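Local structure of dihydropteroate synthase (Burkholderia cenocepacia, 2Y5S) at residues A256-A261 with A275-A280; C260-E263 with I268-V271; P194-G199 with K235-A240. The protein probably catalyses the condensation of para-aminobenzoate with 6-hydroxymethyl-7,8-dihydropterin diphosphate to form 7,8-dihydropteroate, the immediate precursor of folate derivatives. All coordinates share one frame; numbering follows the deposited sequence.

Contact 1: residues A256-A261 with A275-A280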
ATOM      1  N   ALA B 256       3.588   1.204   1.672  1.00 15.14           N
ATOM      2  CA  ALA B 256       2.428   2.114   1.709  1.00 14.78           C
ATOM      3  C   ALA B 256       2.764   3.463   1.076  1.00 14.59           C
ATOM      4  O   ALA B 256       1.988   4.004   0.267  1.00 15.24           O
ATOM      5  CB  ALA B 256       1.909   2.293   3.165  1.00 14.50           C
ATOM      6  N   ALA B 257       3.940   3.989   1.402  1.00 14.47           N
ATOM      7  CA  ALA B 257       4.369   5.282   0.871  1.00 14.60           C
ATOM      8  C   ALA B 257       4.598   5.237  -0.656  1.00 15.01           C
ATOM      9  O   ALA B 257       4.157   6.134  -1.407  1.00 15.19           O
ATOM     10  CB  ALA B 257       5.616   5.761   1.601  1.00 13.31           C
ATOM     11  N   ALA B 258       5.261   4.192  -1.117  1.00 14.66           N
ATOM     12  CA  ALA B 258       5.465   4.000  -2.568  1.00 15.24           C
ATOM     13  C   ALA B 258       4.150   3.918  -3.330  1.00 15.54           C
ATOM     14  O   ALA B 258       3.976   4.578  -4.367  1.00 15.31           O
ATOM     15  CB  ALA B 258       6.345   2.762  -2.823  1.00 14.43           C
ATOM     16  N   LEU B 259       3.186   3.160  -2.794  1.00 16.73           N
ATOM     17  CA  LEU B 259       1.839   3.104  -3.397  1.00 16.91           C
ATOM     18  C   LEU B 259       1.132   4.433  -3.452  1.00 16.98           C
ATOM     19  O   LEU B 259       0.505   4.785  -4.463  1.00 17.29           O
ATOM     20  CB  LEU B 259       0.947   2.117  -2.638  1.00 17.88           C
ATOM     21  CG  LEU B 259       1.222   0.640  -2.903  1.00 19.07           C
ATOM     22  CD1 LEU B 259       0.601  -0.240  -1.802  1.00 19.77           C
ATOM     23  CD2 LEU B 259       0.711   0.239  -4.322  1.00 19.86           C
ATOM     24  N   CYS B 260       1.178   5.167  -2.342  1.00 17.61           N
ATOM     25  CA  CYS B 260       0.644   6.515  -2.300  1.00 17.93           C
ATOM     26  C   CYS B 260       1.276   7.407  -3.369  1.00 17.26           C
ATOM     27  O   CYS B 260       0.588   8.166  -4.053  1.00 17.22           O
ATOM     28  CB  CYS B 260       0.866   7.120  -0.917  1.00 18.59           C
ATOM     29  SG  CYS B 260       0.197   8.744  -0.789  1.00 23.46           S
ATOM     30  N   ALA B 261       2.588   7.317  -3.517  1.00 16.95           N
ATOM     31  CA  ALA B 261       3.291   8.129  -4.503  1.00 16.89           C
ATOM     32  C   ALA B 261       2.823   7.781  -5.910  1.00 17.51           C
ATOM     33  O   ALA B 261       2.562   8.680  -6.712  1.00 17.94           O
ATOM     34  CB  ALA B 261       4.803   7.962  -4.384  1.00 16.05           C
ATOM     35  N   ALA B 275      11.200  -6.607  -4.076  1.00 19.36           N
ATOM     36  CA  ALA B 275      10.149  -7.619  -4.261  1.00 20.06           C
ATOM     37  C   ALA B 275       8.814  -7.145  -3.695  1.00 19.50           C
ATOM     38  O   ALA B 275       7.750  -7.341  -4.321  1.00 20.62           O
ATOM     39  CB  ALA B 275      10.540  -8.973  -3.606  1.00 20.55           C
ATOM     40  N   ALA B 276       8.861  -6.595  -2.483  1.00 18.52           N
ATOM     41  CA  ALA B 276       7.654  -6.149  -1.812  1.00 18.41           C
ATOM     42  C   ALA B 276       7.000  -4.997  -2.554  1.00 17.77           C
ATOM     43  O   ALA B 276       5.776  -4.946  -2.676  1.00 17.37           O
ATOM     44  CB  ALA B 276       7.952  -5.756  -0.335  1.00 18.56           C
ATOM     45  N   THR B 277       7.810  -4.069  -3.052  1.00 16.89           N
ATOM     46  CA  THR B 277       7.292  -2.937  -3.815  1.00 15.94           C
ATOM     47  C   THR B 277       6.675  -3.388  -5.133  1.00 16.09           C
ATOM     48  O   THR B 277       5.585  -2.950  -5.505  1.00 15.81           O
ATOM     49  CB  THR B 277       8.396  -1.870  -4.040  1.00 15.57           C
ATOM     50  OG1 THR B 277       8.947  -1.493  -2.771  1.00 17.22           O
ATOM     51  CG2 THR B 277       7.843  -0.627  -4.690  1.00 13.30           C
ATOM     52  N   VAL B 278       7.369  -4.280  -5.820  1.00 16.57           N
ATOM     53  CA  VAL B 278       6.903  -4.821  -7.081  1.00 17.29           C
ATOM     54  C   VAL B 278       5.572  -5.570  -6.931  1.00 17.71           C
ATOM     55  O   VAL B 278       4.636  -5.345  -7.702  1.00 18.01           O
ATOM     56  CB  VAL B 278       7.990  -5.715  -7.711  1.00 18.03           C
ATOM     57  CG1 VAL B 278       7.417  -6.547  -8.868  1.00 18.90           C
ATOM     58  CG2 VAL B 278       9.217  -4.828  -8.189  1.00 15.49           C
ATOM     59  N   ASP B 279       5.487  -6.434  -5.930  1.00 18.73           N
ATOM     60  CA  ASP B 279       4.242  -7.155  -5.613  1.00 19.13           C
ATOM     61  C   ASP B 279       3.096  -6.172  -5.350  1.00 18.78           C
ATOM     62  O   ASP B 279       1.982  -6.337  -5.895  1.00 18.03           O
ATOM     63  CB  ASP B 279       4.437  -8.083  -4.407  1.00 19.73           C
ATOM     64  CG  ASP B 279       5.183  -9.381  -4.747  1.00 22.08           C
ATOM     65  OD1 ASP B 279       5.416  -9.684  -5.943  1.00 23.75           O
ATOM     66  OD2 ASP B 279       5.523 -10.129  -3.793  1.00 23.72           O
ATOM     67  N   ALA B 280       3.361  -5.154  -4.525  1.00 17.40           N
ATOM     68  CA  ALA B 280       2.372  -4.115  -4.249  1.00 16.99           C
ATOM     69  C   ALA B 280       1.943  -3.424  -5.515  1.00 16.90           C
ATOM     70  O   ALA B 280       0.765  -3.193  -5.707  1.00 16.28           O
ATOM     71  CB  ALA B 280       2.888  -3.084  -3.226  1.00 15.52           C
TER
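Leu259 lays the forked end of its side chain over Ala280, on the neighbouring helix. The CD1 branch meets the methyl group, with Leu259 CD1 3.9 Å from Ala280 CB. The other branch reaches past that methyl to the main chain, where Leu259 CD2 lies 3.7 Å from Ala280 O. The leucine CG stands beside its own backbone N, opposite the carbonyl carbon (chi1 -76°), and this carries the fork across to the second helix although the base of the side chain does not point at it. The second point of touch is smaller: Ala258 CB faces Thr277 CG2 at 4.1 Å. Thr277 turns its methyl to this contact while its hydroxyl OG1 is hydrogen-bonded to Asp273 O, close to the start of helix 274-291.

The pairing thus joins helices 251-263 and 274-291, which flank strand 268-271 in sequence. Val255 continues the packing on Ala280, and Leu281 and Trp284 meet Leu259 further along. Leu259 also packs on Ala256 of the second subunit, while Asp279 forms a salt bridge with Lys245 of that subunit, so the helix pair also takes part in the dimer interface. With no hydrogen bond between the two segments, and methyl groups supplying most of the touching atoms, the association rests on apolar burial and shape: small residues, Ala258 and Ala280, face Thr277 and Leu259, and Leu259 supplies the longer reach.

Contact 2: residues C260-E263 with I268-V271. With 78H (7,8-dihydropteroate), chain P.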
ATOM      1  N   CYS B 260       1.178   5.167  -2.342  1.00 17.61           N
ATOM      2  CA  CYS B 260       0.644   6.515  -2.300  1.00 17.93           C
ATOM      3  C   CYS B 260       1.276   7.407  -3.369  1.00 17.26           C
ATOM      4  O   CYS B 260       0.588   8.166  -4.053  1.00 17.22           O
ATOM      5  CB  CYS B 260       0.866   7.120  -0.917  1.00 18.59           C
ATOM      6  SG  CYS B 260       0.197   8.744  -0.789  1.00 23.46           S
ATOM      7  N   ALA B 261       2.588   7.317  -3.517  1.00 16.95           N
ATOM      8  CA  ALA B 261       3.291   8.129  -4.503  1.00 16.89           C
ATOM      9  C   ALA B 261       2.823   7.781  -5.910  1.00 17.51           C
ATOM     10  O   ALA B 261       2.562   8.680  -6.712  1.00 17.94           O
ATOM     11  CB  ALA B 261       4.803   7.962  -4.384  1.00 16.05           C
ATOM     12  N   VAL B 262       2.693   6.490  -6.223  1.00 18.27           N
ATOM     13  CA  VAL B 262       2.240   6.118  -7.579  1.00 18.81           C
ATOM     14  C   VAL B 262       0.775   6.472  -7.770  1.00 20.54           C
ATOM     15  O   VAL B 262       0.385   6.865  -8.853  1.00 21.71           O
ATOM     16  CB  VAL B 262       2.540   4.629  -7.966  1.00 18.77           C
ATOM     17  CG1 VAL B 262       4.050   4.364  -7.868  1.00 15.64           C
ATOM     18  CG2 VAL B 262       1.752   3.636  -7.128  1.00 19.12           C
ATOM     19  N   GLU B 263      -0.032   6.376  -6.714  1.00 21.41           N
ATOM     20  CA  GLU B 263      -1.424   6.816  -6.797  1.00 23.07           C
ATOM     21  C   GLU B 263      -1.473   8.316  -7.133  1.00 23.81           C
ATOM     22  O   GLU B 263      -2.365   8.782  -7.863  1.00 24.18           O
ATOM     23  CB  GLU B 263      -2.157   6.526  -5.484  1.00 23.57           C
ATOM     24  CG  GLU B 263      -3.673   6.837  -5.489  1.00 26.70           C
ATOM     25  CD  GLU B 263      -4.466   5.906  -6.392  1.00 31.84           C
ATOM     26  OE1 GLU B 263      -3.888   4.933  -6.919  1.00 34.86           O
ATOM     27  OE2 GLU B 263      -5.679   6.138  -6.574  1.00 37.92           O
ATOM     28  N   ILE B 268       8.664   7.134 -10.905  1.00 16.13           N
ATOM     29  CA  ILE B 268       9.655   6.208 -10.363  1.00 15.76           C
ATOM     30  C   ILE B 268       9.611   6.243  -8.846  1.00 14.98           C
ATOM     31  O   ILE B 268       9.541   7.317  -8.247  1.00 14.91           O
ATOM     32  CB  ILE B 268      11.096   6.573 -10.838  1.00 16.02           C
ATOM     33  CG1 ILE B 268      11.188   6.613 -12.364  1.00 18.22           C
ATOM     34  CG2 ILE B 268      12.135   5.598 -10.241  1.00 15.14           C
ATOM     35  CD1 ILE B 268      12.507   7.155 -12.899  1.00 16.70           C
ATOM     36  N   VAL B 269       9.677   5.065  -8.216  1.00 15.03           N
ATOM     37  CA  VAL B 269       9.821   4.988  -6.782  1.00 14.24           C
ATOM     38  C   VAL B 269      11.164   4.295  -6.452  1.00 15.13           C
ATOM     39  O   VAL B 269      11.522   3.259  -7.040  1.00 16.08           O
ATOM     40  CB  VAL B 269       8.599   4.305  -6.102  1.00 14.51           C
ATOM     41  CG1 VAL B 269       7.315   5.215  -6.201  1.00 14.10           C
ATOM     42  CG2 VAL B 269       8.306   2.909  -6.690  1.00 14.09           C
ATOM     43  N   ARG B 270      11.915   4.922  -5.548  1.00 15.27           N
ATOM     44  CA  ARG B 270      13.249   4.501  -5.170  1.00 15.24           C
ATOM     45  C   ARG B 270      13.142   3.752  -3.862  1.00 14.73           C
ATOM     46  O   ARG B 270      12.731   4.315  -2.859  1.00 14.90           O
ATOM     47  CB  ARG B 270      14.148   5.735  -5.010  1.00 15.42           C
ATOM     48  CG  ARG B 270      15.582   5.470  -4.663  1.00 17.51           C
ATOM     49  CD  ARG B 270      16.373   6.794  -4.691  1.00 18.93           C
ATOM     50  NE  ARG B 270      17.773   6.557  -4.370  1.00 19.44           N
ATOM     51  CZ  ARG B 270      18.258   6.429  -3.137  1.00 22.19           C
ATOM     52  NH1 ARG B 270      17.459   6.535  -2.081  1.00 23.30           N
ATOM     53  NH2 ARG B 270      19.559   6.189  -2.959  1.00 24.77           N
ATOM     54  N   VAL B 271      13.501   2.477  -3.861  1.00 14.75           N
ATOM     55  CA  VAL B 271      13.211   1.623  -2.717  1.00 14.29           C
ATOM     56  C   VAL B 271      14.332   0.657  -2.370  1.00 15.47           C
ATOM     57  O   VAL B 271      15.165   0.294  -3.221  1.00 15.36           O
ATOM     58  CB  VAL B 271      11.921   0.819  -2.973  1.00 14.44           C
ATOM     59  CG1 VAL B 271      10.766   1.764  -3.360  1.00 14.22           C
ATOM     60  CG2 VAL B 271      12.148  -0.244  -4.087  1.00 14.17           C
TER
HETATM   61  O4  78H P1293      14.806  10.666  -1.752  1.00 34.32           O
HETATM   62  C4  78H P1293      15.796  10.595  -2.482  1.00 33.75           C
HETATM   63  C5  78H P1293      17.056  10.189  -1.993  1.00 33.81           C
HETATM   64  N3  78H P1293      15.683  10.947  -3.837  1.00 33.09           N
HETATM   65  C9  78H P1293      18.138  10.161  -2.903  1.00 32.47           C
HETATM   66  N5  78H P1293      17.214   9.791  -0.706  1.00 30.96           N
HETATM   67  C2  78H P1293      16.826  10.918  -4.693  1.00 32.73           C
HETATM   68  N8  78H P1293      19.401   9.764  -2.485  1.00 31.24           N
HETATM   69  N1  78H P1293      18.005  10.511  -4.199  1.00 31.27           N
HETATM   70  C6  78H P1293      18.428   9.442  -0.235  1.00 33.66           C
HETATM   71  N2  78H P1293      16.729  11.293  -5.978  1.00 27.86           N
HETATM   72  C7  78H P1293      19.709   9.567  -1.064  1.00 31.82           C
HETATM   73  C10 78H P1293      18.581   8.933   1.170  1.00 34.51           C
HETATM   74  N11 78H P1293      18.696  10.055   2.109  1.00 36.12           N
HETATM   75  C15 78H P1293      17.930  10.064   3.191  1.00 35.01           C
HETATM   76  C16 78H P1293      17.189  11.192   3.529  1.00 33.81           C
HETATM   77  C17 78H P1293      17.862   8.906   3.967  1.00 34.81           C
HETATM   78  C18 78H P1293      16.391  11.173   4.659  1.00 33.62           C
HETATM   79  C19 78H P1293      17.061   8.887   5.101  1.00 34.77           C
HETATM   80  C20 78H P1293      16.330  10.022   5.447  1.00 34.01           C
HETATM   81  C21 78H P1293      15.420   9.992   6.679  1.00 32.75           C
HETATM   82  O22 78H P1293      14.593  10.904   6.763  1.00 32.52           O
HETATM   83  O23 78H P1293      15.456   9.008   7.449  1.00 34.41           O
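Val262 and Val269 share the same first torsion, near -60°: in each, CG1 lies beside the backbone N and opposite the carbonyl carbon (chi1 -58° and -69°). These settings bring one methyl branch of each valine to the meeting point, where Val262 CG1 and Val269 CG1 are 3.8 Å apart. The two side chains cross at about a right angle, so that they touch by single branches rather than lying along one another. The same Val269 CG1 also reaches the methyl of the preceding helix residue, with Ala261 CB at 4.1 Å. One strand methyl therefore meets two successive helix residues, by apolar contact and without a hydrogen bond.

Leu281 and Trp284 of helix 274-291 pack on Val262, and Thr277 packs on Val269, continuing this apolar layer toward the next helix. Arg270, the next strand residue, instead serves the ligand. Its chain is extended from CG to NE, and the guanidinium lies with one face against the pterin end of 7,8-dihydropteroate, N8 standing 3.5 Å above the plane over its centre. Arg270 NH1 approaches N5 of the ligand at 3.5 Å, while a salt bridge from NE to Asp64 helps fix the group's rotation.

Helix 251-263 thus packs on the outside of strand 268-271, the last strand of the TIM barrel; Val269 faces the helix while the next residue, Arg270, lines the pterin site, as expected of a pterin-binding enzyme.

Contact 3: residues P194-G199 with K235-A240. With 78H (7,8-dihydropteroate), chain P.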
ATOM      1  N   PRO B 194      10.965  15.716  -5.015  1.00 15.78           N
ATOM      2  CA  PRO B 194      10.728  16.699  -3.942  1.00 16.21           C
ATOM      3  C   PRO B 194      11.617  16.547  -2.716  1.00 16.18           C
ATOM      4  O   PRO B 194      11.587  17.411  -1.813  1.00 16.77           O
ATOM      5  CB  PRO B 194       9.266  16.444  -3.559  1.00 16.29           C
ATOM      6  CG  PRO B 194       9.069  14.990  -3.895  1.00 14.78           C
ATOM      7  CD  PRO B 194       9.807  14.820  -5.187  1.00 15.32           C
ATOM      8  N   GLY B 195      12.383  15.455  -2.658  1.00 15.79           N
ATOM      9  CA  GLY B 195      13.424  15.312  -1.654  1.00 15.93           C
ATOM     10  C   GLY B 195      12.886  15.058  -0.273  1.00 15.86           C
ATOM     11  O   GLY B 195      13.184  15.780   0.690  1.00 16.93           O
ATOM     12  N   PHE B 196      12.126  13.987  -0.156  1.00 15.67           N
ATOM     13  CA  PHE B 196      11.574  13.618   1.118  1.00 15.80           C
ATOM     14  C   PHE B 196      12.685  13.435   2.162  1.00 16.74           C
ATOM     15  O   PHE B 196      13.656  12.736   1.909  1.00 16.14           O
ATOM     16  CB  PHE B 196      10.763  12.325   0.982  1.00 15.46           C
ATOM     17  CG  PHE B 196       9.504  12.499   0.226  1.00 14.66           C
ATOM     18  CD1 PHE B 196       8.456  13.196   0.777  1.00 16.72           C
ATOM     19  CD2 PHE B 196       9.367  11.984  -1.070  1.00 15.77           C
ATOM     20  CE1 PHE B 196       7.285  13.394   0.065  1.00 15.87           C
ATOM     21  CE2 PHE B 196       8.197  12.167  -1.779  1.00 15.77           C
ATOM     22  CZ  PHE B 196       7.156  12.881  -1.208  1.00 15.44           C
ATOM     23  N   GLY B 197      12.527  14.082   3.315  1.00 17.90           N
ATOM     24  CA  GLY B 197      13.461  13.956   4.420  1.00 19.15           C
ATOM     25  C   GLY B 197      14.666  14.878   4.301  1.00 20.49           C
ATOM     26  O   GLY B 197      15.593  14.761   5.097  1.00 21.47           O
ATOM     27  N   PHE B 198      14.672  15.791   3.329  1.00 20.11           N
ATOM     28  CA  PHE B 198      15.822  16.711   3.151  1.00 20.64           C
ATOM     29  C   PHE B 198      15.455  18.171   3.459  1.00 22.02           C
ATOM     30  O   PHE B 198      15.078  18.948   2.560  1.00 21.13           O
ATOM     31  CB  PHE B 198      16.364  16.622   1.734  1.00 20.19           C
ATOM     32  CG  PHE B 198      17.108  15.353   1.426  1.00 19.12           C
ATOM     33  CD1 PHE B 198      18.486  15.274   1.632  1.00 22.72           C
ATOM     34  CD2 PHE B 198      16.444  14.242   0.895  1.00 19.44           C
ATOM     35  CE1 PHE B 198      19.194  14.108   1.320  1.00 22.05           C
ATOM     36  CE2 PHE B 198      17.133  13.075   0.586  1.00 21.12           C
ATOM     37  CZ  PHE B 198      18.512  13.007   0.795  1.00 22.51           C
ATOM     38  N   GLY B 199      15.577  18.547   4.733  1.00 23.23           N
ATOM     39  CA  GLY B 199      15.226  19.893   5.182  1.00 23.74           C
ATOM     40  C   GLY B 199      13.722  20.105   5.291  1.00 24.21           C
ATOM     41  O   GLY B 199      13.213  21.179   4.970  1.00 25.19           O
ATOM     42  N   LYS B 235      12.440   5.784   5.585  1.00 20.56           N
ATOM     43  CA  LYS B 235      12.823   7.102   6.068  1.00 20.53           C
ATOM     44  C   LYS B 235      12.107   7.480   7.365  1.00 21.32           C
ATOM     45  O   LYS B 235      11.118   6.859   7.751  1.00 20.71           O
ATOM     46  CB  LYS B 235      12.601   8.148   4.989  1.00 20.12           C
ATOM     47  CG  LYS B 235      13.620   8.075   3.834  1.00 19.84           C
ATOM     48  CD  LYS B 235      13.572   9.326   2.965  1.00 19.96           C
ATOM     49  CE  LYS B 235      14.644   9.292   1.874  1.00 20.74           C
ATOM     50  NZ  LYS B 235      14.465  10.415   0.919  1.00 20.39           N
ATOM     51  N   SER B 236      12.637   8.503   8.025  1.00 21.58           N
ATOM     52  CA  SER B 236      12.129   8.990   9.298  1.00 22.67           C
ATOM     53  C   SER B 236      10.677   9.390   9.264  1.00 21.20           C
ATOM     54  O   SER B 236       9.981   9.199  10.260  1.00 21.92           O
ATOM     55  CB  SER B 236      12.953  10.179   9.772  1.00 23.69           C
ATOM     56  OG  SER B 236      14.217   9.705  10.161  1.00 27.41           O
ATOM     57  N   MET B 237      10.208   9.936   8.137  1.00 20.28           N
ATOM     58  CA  MET B 237       8.776  10.260   8.002  1.00 19.70           C
ATOM     59  C   MET B 237       7.883   9.041   8.242  1.00 19.38           C
ATOM     60  O   MET B 237       6.729   9.177   8.648  1.00 20.19           O
ATOM     61  CB  MET B 237       8.454  10.879   6.637  1.00 18.81           C
ATOM     62  CG  MET B 237       8.717   9.963   5.443  1.00 18.50           C
ATOM     63  SD  MET B 237       8.404  10.769   3.852  1.00 18.17           S
ATOM     64  CE  MET B 237       6.611  10.815   3.838  1.00 15.90           C
ATOM     65  N   LEU B 238       8.407   7.850   7.963  1.00 19.22           N
ATOM     66  CA  LEU B 238       7.662   6.605   8.185  1.00 18.70           C
ATOM     67  C   LEU B 238       7.769   6.143   9.650  1.00 19.99           C
ATOM     68  O   LEU B 238       6.765   5.796  10.280  1.00 19.80           O
ATOM     69  CB  LEU B 238       8.177   5.525   7.230  1.00 18.43           C
ATOM     70  CG  LEU B 238       8.210   5.859   5.727  1.00 16.64           C
ATOM     71  CD1 LEU B 238       8.619   4.627   4.905  1.00 17.63           C
ATOM     72  CD2 LEU B 238       6.893   6.415   5.234  1.00 17.50           C
ATOM     73  N   GLY B 239       8.989   6.137  10.195  1.00 20.21           N
ATOM     74  CA  GLY B 239       9.200   5.794  11.605  1.00 21.10           C
ATOM     75  C   GLY B 239       8.371   6.644  12.553  1.00 21.88           C
ATOM     76  O   GLY B 239       7.831   6.140  13.574  1.00 22.83           O
ATOM     77  N   ALA B 240       8.247   7.921  12.207  1.00 20.93           N
ATOM     78  CA  ALA B 240       7.525   8.891  13.017  1.00 21.99           C
ATOM     79  C   ALA B 240       6.042   8.562  13.175  1.00 21.90           C
ATOM     80  O   ALA B 240       5.448   8.914  14.195  1.00 22.83           O
ATOM     81  CB  ALA B 240       7.700  10.300  12.451  1.00 21.76           C
TER
HETATM   82  O4  78H P1293      14.806  10.666  -1.752  1.00 34.32           O
HETATM   83  C4  78H P1293      15.796  10.595  -2.482  1.00 33.75           C
HETATM   84  C5  78H P1293      17.056  10.189  -1.993  1.00 33.81           C
HETATM   85  N3  78H P1293      15.683  10.947  -3.837  1.00 33.09           N
HETATM   86  C9  78H P1293      18.138  10.161  -2.903  1.00 32.47           C
HETATM   87  N5  78H P1293      17.214   9.791  -0.706  1.00 30.96           N
HETATM   88  C2  78H P1293      16.826  10.918  -4.693  1.00 32.73           C
HETATM   89  N8  78H P1293      19.401   9.764  -2.485  1.00 31.24           N
HETATM   90  N1  78H P1293      18.005  10.511  -4.199  1.00 31.27           N
HETATM   91  C6  78H P1293      18.428   9.442  -0.235  1.00 33.66           C
HETATM   92  N2  78H P1293      16.729  11.293  -5.978  1.00 27.86           N
HETATM   93  C7  78H P1293      19.709   9.567  -1.064  1.00 31.82           C
HETATM   94  C10 78H P1293      18.581   8.933   1.170  1.00 34.51           C
HETATM   95  N11 78H P1293      18.696  10.055   2.109  1.00 36.12           N
HETATM   96  C15 78H P1293      17.930  10.064   3.191  1.00 35.01           C
HETATM   97  C16 78H P1293      17.189  11.192   3.529  1.00 33.81           C
HETATM   98  C17 78H P1293      17.862   8.906   3.967  1.00 34.81           C
HETATM   99  C18 78H P1293      16.391  11.173   4.659  1.00 33.62           C
HETATM  100  C19 78H P1293      17.061   8.887   5.101  1.00 34.77           C
HETATM  101  C20 78H P1293      16.330  10.022   5.447  1.00 34.01           C
HETATM  102  C21 78H P1293      15.420   9.992   6.679  1.00 32.75           C
HETATM  103  O22 78H P1293      14.593  10.904   6.763  1.00 32.52           O
HETATM  104  O23 78H P1293      15.456   9.008   7.449  1.00 34.41           O
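Lys235 reaches across to Phe196 and ends on its backbone carbonyl, with Lys235 NZ donating a 2.6 Å hydrogen bond to Phe196 O. The C=O...N angle is 145° and the donor is tilted 24° from the carbonyl plane. Extended beyond CG, the lysine chain runs over one face of the aminobenzoate ring of 7,8-dihydropteroate, its CE 3.6 Å from C16 of the ligand, a CH-pi contact. The same amine also donates to the pterin, Lys235 NZ to O4 at 2.7 Å, with a weak bond to the pterin N5. Gly231 O is a further partner, so protein carbonyls and the ligand together fix where the amine sits.

Phe196 is the second residue of a type II beta turn from Gly195 to Phe198, in the loop that follows strand 190-193. This loop and the start of helix 236-239 both lie at the C-terminal ends of the strands of the TIM barrel, where 7,8-dihydropteroate is bound, as is usual for TIM-barrel active sites. Lys235 occupies the N-cap position of that helix, and the next backbone amide, Ser236 N, bonds to carboxylate atom O23 of the ligand at 2.9 Å. The helix start may add a favourable field for this negative group. Phe198 supplies a wall on the loop side: C16 of the ligand lies over one face of its ring, and Phe198 CZ comes within 3.2 Å of N11.

Met237 completes the apolar part of the contact. Its sulfur makes a Met-aromatic contact with Phe196, SD lying 4.8 Å from the ring centroid and 47° off the ring normal. The nearest ring atom is Phe196 CD1, while Leu209 and Asn206 of helix 204-211 also touch this phenylalanine.

Overall arrangement
Along the chain, contact 3 closes at residue 240, before contacts 1 and 2 open on helix 251-263. These two share Cys260 and Ala261, lie with centres about 7 Å apart, and touch where Thr277 packs on Val271 and Ala258 O on Val269 CG1. They pack helices 251-263 and 274-291 with the intervening strand 268-271 on one flank of the TIM barrel, and both reach the second subunit. Contact 3 sits about 16 Å from contact 1 and 14 Å from contact 2, centre to centre, and meets contact 1 where Leu238 packs on Ala257. Contacts 2 and 3 do not touch, yet both reach 7,8-dihydropteroate, so barrel wall and loops join in one site.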